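Local atomic coordinates of putative ferredoxin (Rhodopseudomonas palustris, PDB entry 4OV1), a protein that binds a [3Fe-4S] cluster and, as a small single-cluster ferredoxin, probably carries electrons. Residues Ile7-Asp12 with Asn62-Thr67; Ala22-Leu27 with Trp53-Asn58. All blocks are in the same frame, centred on the assembly; numbering follows the deposited sequence.

Interaction 1 of 2, residues Ile7-Asp12 with Asn62-Thr67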
ATOM      1  N   ILE A   7       2.597  -4.309   5.027  1.00 34.41           N
ATOM      2  CA  ILE A   7       2.236  -2.980   4.525  1.00 33.06           C
ATOM      3  C   ILE A   7       1.084  -2.363   5.302  1.00 33.09           C
ATOM      4  O   ILE A   7       0.114  -3.034   5.593  1.00 34.08           O
ATOM      5  CB  ILE A   7       1.892  -3.027   3.013  1.00 33.03           C
ATOM      6  CG1 ILE A   7       3.180  -3.064   2.190  1.00 33.77           C
ATOM      7  CG2 ILE A   7       1.159  -1.794   2.587  1.00 32.67           C
ATOM      8  CD1 ILE A   7       2.971  -2.910   0.705  1.00 32.80           C
ATOM      9  N   HIS A   8       1.201  -1.085   5.649  1.00 20.57           N
ATOM     10  CA  HIS A   8       0.110  -0.357   6.290  1.00 20.77           C
ATOM     11  C   HIS A   8      -0.244   0.974   5.614  1.00 22.37           C
ATOM     12  O   HIS A   8       0.641   1.772   5.323  1.00 24.57           O
ATOM     13  CB  HIS A   8       0.470  -0.058   7.734  1.00 21.58           C
ATOM     14  CG  HIS A   8      -0.529   0.813   8.433  1.00 23.31           C
ATOM     15  ND1 HIS A   8      -1.863   0.484   8.533  1.00 22.79           N
ATOM     16  CD2 HIS A   8      -0.386   2.007   9.059  1.00 24.99           C
ATOM     17  CE1 HIS A   8      -2.499   1.437   9.190  1.00 24.49           C
ATOM     18  NE2 HIS A   8      -1.625   2.372   9.522  1.00 25.69           N
ATOM     19  N   VAL A   9      -1.528   1.241   5.398  1.00 18.56           N
ATOM     20  CA  VAL A   9      -1.940   2.574   4.944  1.00 20.07           C
ATOM     21  C   VAL A   9      -2.506   3.447   6.071  1.00 22.35           C
ATOM     22  O   VAL A   9      -3.481   3.080   6.707  1.00 21.91           O
ATOM     23  CB  VAL A   9      -3.005   2.507   3.835  1.00 18.78           C
ATOM     24  CG1 VAL A   9      -3.378   3.904   3.409  1.00 20.20           C
ATOM     25  CG2 VAL A   9      -2.504   1.707   2.655  1.00 17.00           C
ATOM     26  N   ASP A  10      -1.902   4.610   6.302  1.00 26.20           N
ATOM     27  CA  ASP A  10      -2.421   5.562   7.280  1.00 27.85           C
ATOM     28  C   ASP A  10      -3.597   6.322   6.673  1.00 29.11           C
ATOM     29  O   ASP A  10      -3.439   7.151   5.762  1.00 30.19           O
ATOM     30  CB  ASP A  10      -1.319   6.528   7.716  1.00 30.39           C
ATOM     31  CG  ASP A  10      -1.715   7.404   8.907  1.00 33.04           C
ATOM     32  OD1 ASP A  10      -0.797   7.837   9.643  1.00 33.30           O
ATOM     33  OD2 ASP A  10      -2.915   7.678   9.109  1.00 34.71           O
ATOM     34  N   GLN A  11      -4.777   6.031   7.197  1.00 37.00           N
ATOM     35  CA  GLN A  11      -6.020   6.614   6.718  1.00 37.44           C
ATOM     36  C   GLN A  11      -6.062   8.137   6.852  1.00 41.26           C
ATOM     37  O   GLN A  11      -6.622   8.825   5.996  1.00 41.59           O
ATOM     38  CB  GLN A  11      -7.205   5.980   7.464  1.00 36.52           C
ATOM     39  CG  GLN A  11      -7.278   4.462   7.302  1.00 33.96           C
ATOM     40  CD  GLN A  11      -7.190   4.049   5.842  1.00 33.38           C
ATOM     41  OE1 GLN A  11      -7.935   4.554   5.007  1.00 32.35           O
ATOM     42  NE2 GLN A  11      -6.258   3.157   5.524  1.00 32.46           N
ATOM     43  N   ASP A  12      -5.482   8.663   7.924  1.00 60.43           N
ATOM     44  CA  ASP A  12      -5.452  10.108   8.131  1.00 61.93           C
ATOM     45  C   ASP A  12      -4.763  10.822   6.971  1.00 60.29           C
ATOM     46  O   ASP A  12      -5.294  11.795   6.416  1.00 60.17           O
ATOM     47  CB  ASP A  12      -4.723  10.449   9.431  1.00 64.78           C
ATOM     48  CG  ASP A  12      -5.521  10.065  10.670  1.00 67.81           C
ATOM     49  OD1 ASP A  12      -6.746   9.799  10.548  1.00 66.00           O
ATOM     50  OD2 ASP A  12      -4.911  10.032  11.767  1.00 70.21           O
ATOM     51  N   ASN A  62       2.537  10.255   1.419  1.00 36.39           N
ATOM     52  CA  ASN A  62       3.442   9.508   2.292  1.00 38.02           C
ATOM     53  C   ASN A  62       2.641   8.741   3.340  1.00 36.02           C
ATOM     54  O   ASN A  62       2.974   8.711   4.524  1.00 36.45           O
ATOM     55  CB  ASN A  62       4.499  10.429   2.927  1.00 39.42           C
ATOM     56  CG  ASN A  62       5.355  11.155   1.880  1.00 42.90           C
ATOM     57  OD1 ASN A  62       5.709  10.594   0.828  1.00 42.22           O
ATOM     58  ND2 ASN A  62       5.686  12.414   2.166  1.00 44.61           N
ATOM     59  N   ALA A  63       1.577   8.108   2.867  1.00 27.63           N
ATOM     60  CA  ALA A  63       0.626   7.456   3.746  1.00 27.56           C
ATOM     61  C   ALA A  63       0.934   5.976   3.975  1.00 25.91           C
ATOM     62  O   ALA A  63       0.340   5.360   4.857  1.00 26.90           O
ATOM     63  CB  ALA A  63      -0.789   7.637   3.198  1.00 27.12           C
ATOM     64  N   ILE A  64       1.857   5.409   3.196  1.00 28.51           N
ATOM     65  CA  ILE A  64       2.140   3.975   3.276  1.00 28.05           C
ATOM     66  C   ILE A  64       3.369   3.648   4.126  1.00 29.52           C
ATOM     67  O   ILE A  64       4.422   4.266   3.992  1.00 31.39           O
ATOM     68  CB  ILE A  64       2.282   3.324   1.877  1.00 27.57           C
ATOM     69  CG1 ILE A  64       0.980   3.460   1.085  1.00 25.28           C
ATOM     70  CG2 ILE A  64       2.676   1.843   1.995  1.00 26.56           C
ATOM     71  CD1 ILE A  64       1.121   3.124  -0.393  1.00 23.61           C
ATOM     72  N   ASP A  65       3.209   2.661   5.001  1.00 39.85           N
ATOM     73  CA  ASP A  65       4.254   2.229   5.910  1.00 41.17           C
ATOM     74  C   ASP A  65       4.680   0.823   5.558  1.00 41.04           C
ATOM     75  O   ASP A  65       3.833  -0.043   5.314  1.00 40.14           O
ATOM     76  CB  ASP A  65       3.711   2.209   7.333  1.00 42.07           C
ATOM     77  CG  ASP A  65       3.789   3.552   8.004  1.00 43.74           C
ATOM     78  OD1 ASP A  65       4.727   4.329   7.671  1.00 44.21           O
ATOM     79  OD2 ASP A  65       2.920   3.806   8.874  1.00 42.90           O
ATOM     80  N   ILE A  66       5.985   0.582   5.539  1.00 31.89           N
ATOM     81  CA  ILE A  66       6.469  -0.778   5.367  1.00 32.93           C
ATOM     82  C   ILE A  66       7.360  -1.186   6.537  1.00 35.44           C
ATOM     83  O   ILE A  66       8.389  -0.559   6.787  1.00 38.07           O
ATOM     84  CB  ILE A  66       7.198  -0.968   4.032  1.00 33.41           C
ATOM     85  CG1 ILE A  66       6.253  -0.653   2.872  1.00 30.71           C
ATOM     86  CG2 ILE A  66       7.714  -2.387   3.924  1.00 34.31           C
ATOM     87  CD1 ILE A  66       6.722  -1.180   1.525  1.00 29.47           C
ATOM     88  N   THR A  67       6.943  -2.224   7.260  1.00 31.79           N
ATOM     89  CA  THR A  67       7.713  -2.732   8.390  1.00 35.47           C
ATOM     90  C   THR A  67       8.627  -3.873   7.969  1.00 37.49           C
ATOM     91  O   THR A  67       8.266  -4.700   7.131  1.00 36.37           O
ATOM     92  CB  THR A  67       6.815  -3.286   9.499  1.00 33.84           C
ATOM     93  OG1 THR A  67       6.004  -4.338   8.960  1.00 33.05           O
ATOM     94  CG2 THR A  67       5.946  -2.191  10.110  1.00 30.87           C
TER

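Interaction 2 of 2, residues Ala22-Leu27 with Trp53-Asn58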
ATOM      1  N   ALA A  22      -3.091   1.181  -8.468  1.00 28.21           N
ATOM      2  CA  ALA A  22      -2.648   1.009  -9.860  1.00 28.86           C
ATOM      3  C   ALA A  22      -1.362   0.207  -9.989  1.00 29.22           C
ATOM      4  O   ALA A  22      -1.225  -0.588 -10.915  1.00 30.61           O
ATOM      5  CB  ALA A  22      -2.469   2.369 -10.551  1.00 29.37           C
ATOM      6  N   LEU A  23      -0.418   0.439  -9.076  1.00 31.35           N
ATOM      7  CA  LEU A  23       0.892  -0.213  -9.108  1.00 31.84           C
ATOM      8  C   LEU A  23       0.884  -1.602  -8.484  1.00 32.11           C
ATOM      9  O   LEU A  23       1.404  -2.555  -9.059  1.00 32.70           O
ATOM     10  CB  LEU A  23       1.951   0.660  -8.415  1.00 31.83           C
ATOM     11  CG  LEU A  23       2.014   2.113  -8.914  1.00 32.65           C
ATOM     12  CD1 LEU A  23       3.120   2.911  -8.240  1.00 31.94           C
ATOM     13  CD2 LEU A  23       2.150   2.188 -10.434  1.00 31.77           C
ATOM     14  N   ALA A  24       0.284  -1.716  -7.303  1.00 34.98           N
ATOM     15  CA  ALA A  24       0.283  -2.971  -6.564  1.00 35.51           C
ATOM     16  C   ALA A  24      -1.138  -3.451  -6.229  1.00 36.66           C
ATOM     17  O   ALA A  24      -1.495  -3.559  -5.045  1.00 36.15           O
ATOM     18  CB  ALA A  24       1.094  -2.811  -5.306  1.00 34.22           C
ATOM     19  N   PRO A  25      -1.946  -3.760  -7.271  1.00 26.13           N
ATOM     20  CA  PRO A  25      -3.314  -4.257  -7.104  1.00 26.26           C
ATOM     21  C   PRO A  25      -3.393  -5.411  -6.105  1.00 27.37           C
ATOM     22  O   PRO A  25      -4.331  -5.493  -5.308  1.00 27.07           O
ATOM     23  CB  PRO A  25      -3.652  -4.795  -8.497  1.00 27.42           C
ATOM     24  CG  PRO A  25      -2.771  -4.087  -9.413  1.00 25.40           C
ATOM     25  CD  PRO A  25      -1.511  -3.847  -8.678  1.00 25.76           C
ATOM     26  N   GLU A  26      -2.399  -6.292  -6.158  1.00 32.23           N
ATOM     27  CA  GLU A  26      -2.369  -7.487  -5.323  1.00 33.14           C
ATOM     28  C   GLU A  26      -2.176  -7.118  -3.862  1.00 31.41           C
ATOM     29  O   GLU A  26      -2.479  -7.898  -2.973  1.00 32.67           O
ATOM     30  CB  GLU A  26      -1.242  -8.419  -5.775  1.00 34.18           C
ATOM     31  CG  GLU A  26      -1.141  -8.636  -7.295  1.00 34.34           C
ATOM     32  CD  GLU A  26      -0.249  -7.611  -8.004  1.00 33.59           C
ATOM     33  OE1 GLU A  26      -0.117  -6.470  -7.508  1.00 32.12           O
ATOM     34  OE2 GLU A  26       0.326  -7.952  -9.064  1.00 34.16           O
ATOM     35  N   LEU A  27      -1.681  -5.916  -3.620  1.00 29.91           N
ATOM     36  CA  LEU A  27      -1.341  -5.496  -2.273  1.00 28.94           C
ATOM     37  C   LEU A  27      -2.369  -4.580  -1.609  1.00 28.11           C
ATOM     38  O   LEU A  27      -2.506  -4.583  -0.390  1.00 28.10           O
ATOM     39  CB  LEU A  27       0.037  -4.833  -2.280  1.00 28.09           C
ATOM     40  CG  LEU A  27       1.185  -5.808  -2.512  1.00 29.77           C
ATOM     41  CD1 LEU A  27       2.490  -5.053  -2.648  1.00 28.17           C
ATOM     42  CD2 LEU A  27       1.258  -6.832  -1.360  1.00 30.07           C
ATOM     43  N   TRP A  53       7.756  -1.330  -2.162  1.00 23.09           N
ATOM     44  CA  TRP A  53       8.583  -0.116  -2.082  1.00 24.59           C
ATOM     45  C   TRP A  53       8.241   0.923  -3.148  1.00 24.80           C
ATOM     46  O   TRP A  53       8.335   2.126  -2.908  1.00 25.98           O
ATOM     47  CB  TRP A  53      10.075  -0.448  -2.205  1.00 25.31           C
ATOM     48  CG  TRP A  53      10.581  -1.302  -1.122  1.00 24.95           C
ATOM     49  CD1 TRP A  53      10.929  -2.611  -1.217  1.00 24.43           C
ATOM     50  CD2 TRP A  53      10.787  -0.923   0.243  1.00 26.05           C
ATOM     51  NE1 TRP A  53      11.342  -3.076   0.000  1.00 25.71           N
ATOM     52  CE2 TRP A  53      11.263  -2.063   0.920  1.00 26.53           C
ATOM     53  CE3 TRP A  53      10.614   0.267   0.959  1.00 27.36           C
ATOM     54  CZ2 TRP A  53      11.569  -2.056   2.287  1.00 28.71           C
ATOM     55  CZ3 TRP A  53      10.922   0.275   2.326  1.00 30.21           C
ATOM     56  CH2 TRP A  53      11.397  -0.882   2.968  1.00 30.55           C
ATOM     57  N   LEU A  54       7.863   0.450  -4.328  1.00 30.79           N
ATOM     58  CA  LEU A  54       7.390   1.331  -5.398  1.00 33.69           C
ATOM     59  C   LEU A  54       6.106   2.093  -5.033  1.00 31.24           C
ATOM     60  O   LEU A  54       6.024   3.311  -5.213  1.00 31.57           O
ATOM     61  CB  LEU A  54       7.185   0.530  -6.686  1.00 33.53           C
ATOM     62  CG  LEU A  54       8.466  -0.050  -7.265  1.00 37.74           C
ATOM     63  CD1 LEU A  54       8.145  -0.952  -8.460  1.00 39.50           C
ATOM     64  CD2 LEU A  54       9.417   1.090  -7.655  1.00 39.98           C
ATOM     65  N   ALA A  55       5.111   1.367  -4.526  1.00 18.92           N
ATOM     66  CA  ALA A  55       3.873   1.991  -4.072  1.00 18.04           C
ATOM     67  C   ALA A  55       4.162   2.984  -2.946  1.00 17.46           C
ATOM     68  O   ALA A  55       3.662   4.113  -2.955  1.00 17.74           O
ATOM     69  CB  ALA A  55       2.858   0.934  -3.641  1.00 15.92           C
ATOM     70  N   LYS A  56       5.008   2.573  -2.007  1.00 24.13           N
ATOM     71  CA  LYS A  56       5.431   3.450  -0.916  1.00 25.37           C
ATOM     72  C   LYS A  56       6.106   4.722  -1.433  1.00 27.48           C
ATOM     73  O   LYS A  56       5.763   5.828  -1.012  1.00 28.14           O
ATOM     74  CB  LYS A  56       6.364   2.707   0.045  1.00 26.01           C
ATOM     75  CG  LYS A  56       6.795   3.516   1.261  1.00 27.68           C
ATOM     76  CD  LYS A  56       8.026   2.902   1.914  1.00 29.09           C
ATOM     77  CE  LYS A  56       8.695   3.903   2.831  1.00 31.33           C
ATOM     78  NZ  LYS A  56       7.739   4.378   3.875  1.00 35.14           N
ATOM     79  N   SER A  57       7.059   4.558  -2.350  1.00 25.21           N
ATOM     80  CA  SER A  57       7.762   5.688  -2.948  1.00 27.15           C
ATOM     81  C   SER A  57       6.797   6.625  -3.665  1.00 29.33           C
ATOM     82  O   SER A  57       6.953   7.844  -3.618  1.00 30.54           O
ATOM     83  CB  SER A  57       8.809   5.190  -3.939  1.00 29.33           C
ATOM     84  OG  SER A  57       9.541   6.269  -4.502  1.00 33.04           O
ATOM     85  N   ASN A  58       5.783   6.038  -4.292  1.00 52.33           N
ATOM     86  CA  ASN A  58       4.851   6.752  -5.159  1.00 50.48           C
ATOM     87  C   ASN A  58       3.695   7.504  -4.486  1.00 49.50           C
ATOM     88  O   ASN A  58       3.149   8.427  -5.078  1.00 49.81           O
ATOM     89  CB  ASN A  58       4.289   5.792  -6.211  1.00 49.29           C
ATOM     90  CG  ASN A  58       5.315   5.398  -7.250  1.00 50.42           C
ATOM     91  OD1 ASN A  58       6.290   6.106  -7.472  1.00 50.27           O
ATOM     92  ND2 ASN A  58       5.094   4.265  -7.898  1.00 52.39           N
TER

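Interaction 1 of 2, residues Ile7-Asp12 with Asn62-Thr67
H8 and D65 face each other as the hydrogen-bonded pair of an antiparallel two-stranded sheet: H8 N gives to D65 O at 2.9 Å, and D65 N to H8 O at 2.7 Å. A third backbone bond, D10 N to A63 O (2.8 Å, nearly straight at 176°), carries the pairing past the end of strand 7-9. Apolar contacts gather on the face of I7, V9, I64 and I66. I7 and I66 lie side by side with their CG1 atoms 4.0 Å apart. I7 CG2, anti to the backbone N, instead meets I64 CG2 at 4.0 Å, while V9 CG2 reaches I64 CG1. F28 and A52 close over this face, and V9 touches the cluster. On the other face the H8 imidazole, its CG also anti to the backbone N (chi1 174°) and its ND1 hydrogen-bonded to E38, runs alongside the D65 carboxylate; the planes are 25° apart and D65 OD2 lies at the ring edge, 3.8 Å from H8 CD2. Beyond the strand, D10 OD2 accepts from D12 N in an Asx turn. The chemistry is thus divided: one face feeds the apolar core beside the cluster, and on the other D65 and E38 would probably favour a protonated H8.

Interaction 2 of 2, residues Ala22-Leu27 with Trp53-Asn58
L23 and N58 both turn CG beside their own backbone N (chi1 -52° and -71°), which brings the two side chains together between the end of helix 19-23 and the last turn of helix 49-58. They cross at about a right angle, the CD1 branch of L23 directed at the amide end of N58; that approach is too close in the model, so the placement of CD1 is itself doubtful. As modelled, L23 CD1 also lies 4.2 Å from L54 O and 4.3 Å from A55 CA. Deeper in, the methyl groups of two buried alanines, A24 CB and A55 CB, meet at 4.5 Å. No hydrogen bond spans this small contact. At A24 the chain leaves helical geometry, and A24 O accepts from L27 N at 2.8 Å as the backbone turns; L27 packs on I7, P45 and L48. A55 lies beside the cluster-site cysteine C20, and N58 directly precedes C59, another residue of the cluster site. The arrangement, a short helix carrying cluster-binding residues packed on a longer helix that leads into the last cysteine, fits the compact fold of single-cluster ferredoxins.

Overall arrangement
Interaction 1 pairs the strands near the two ends of the chain, 5-9 and 64-68, and interaction 2 is nested inside the loop they close, joining the end of helix 19-23 to helix 49-58. Their centres are 11 Å apart, on opposite sides of the centre of the chain. Helix 49-58 connects them, packing on 22-27 and on the strand pair: A55 O packs on I64 CD1, W53 and K56 touch I66, and K56 NZ makes a weak hydrogen bond to I64 O. All four segments belong to the one small 4Fe-4S-type domain, and both contacts flank cysteines of the cluster site, interaction 1 with A63 beside C59 and I64 beside C20.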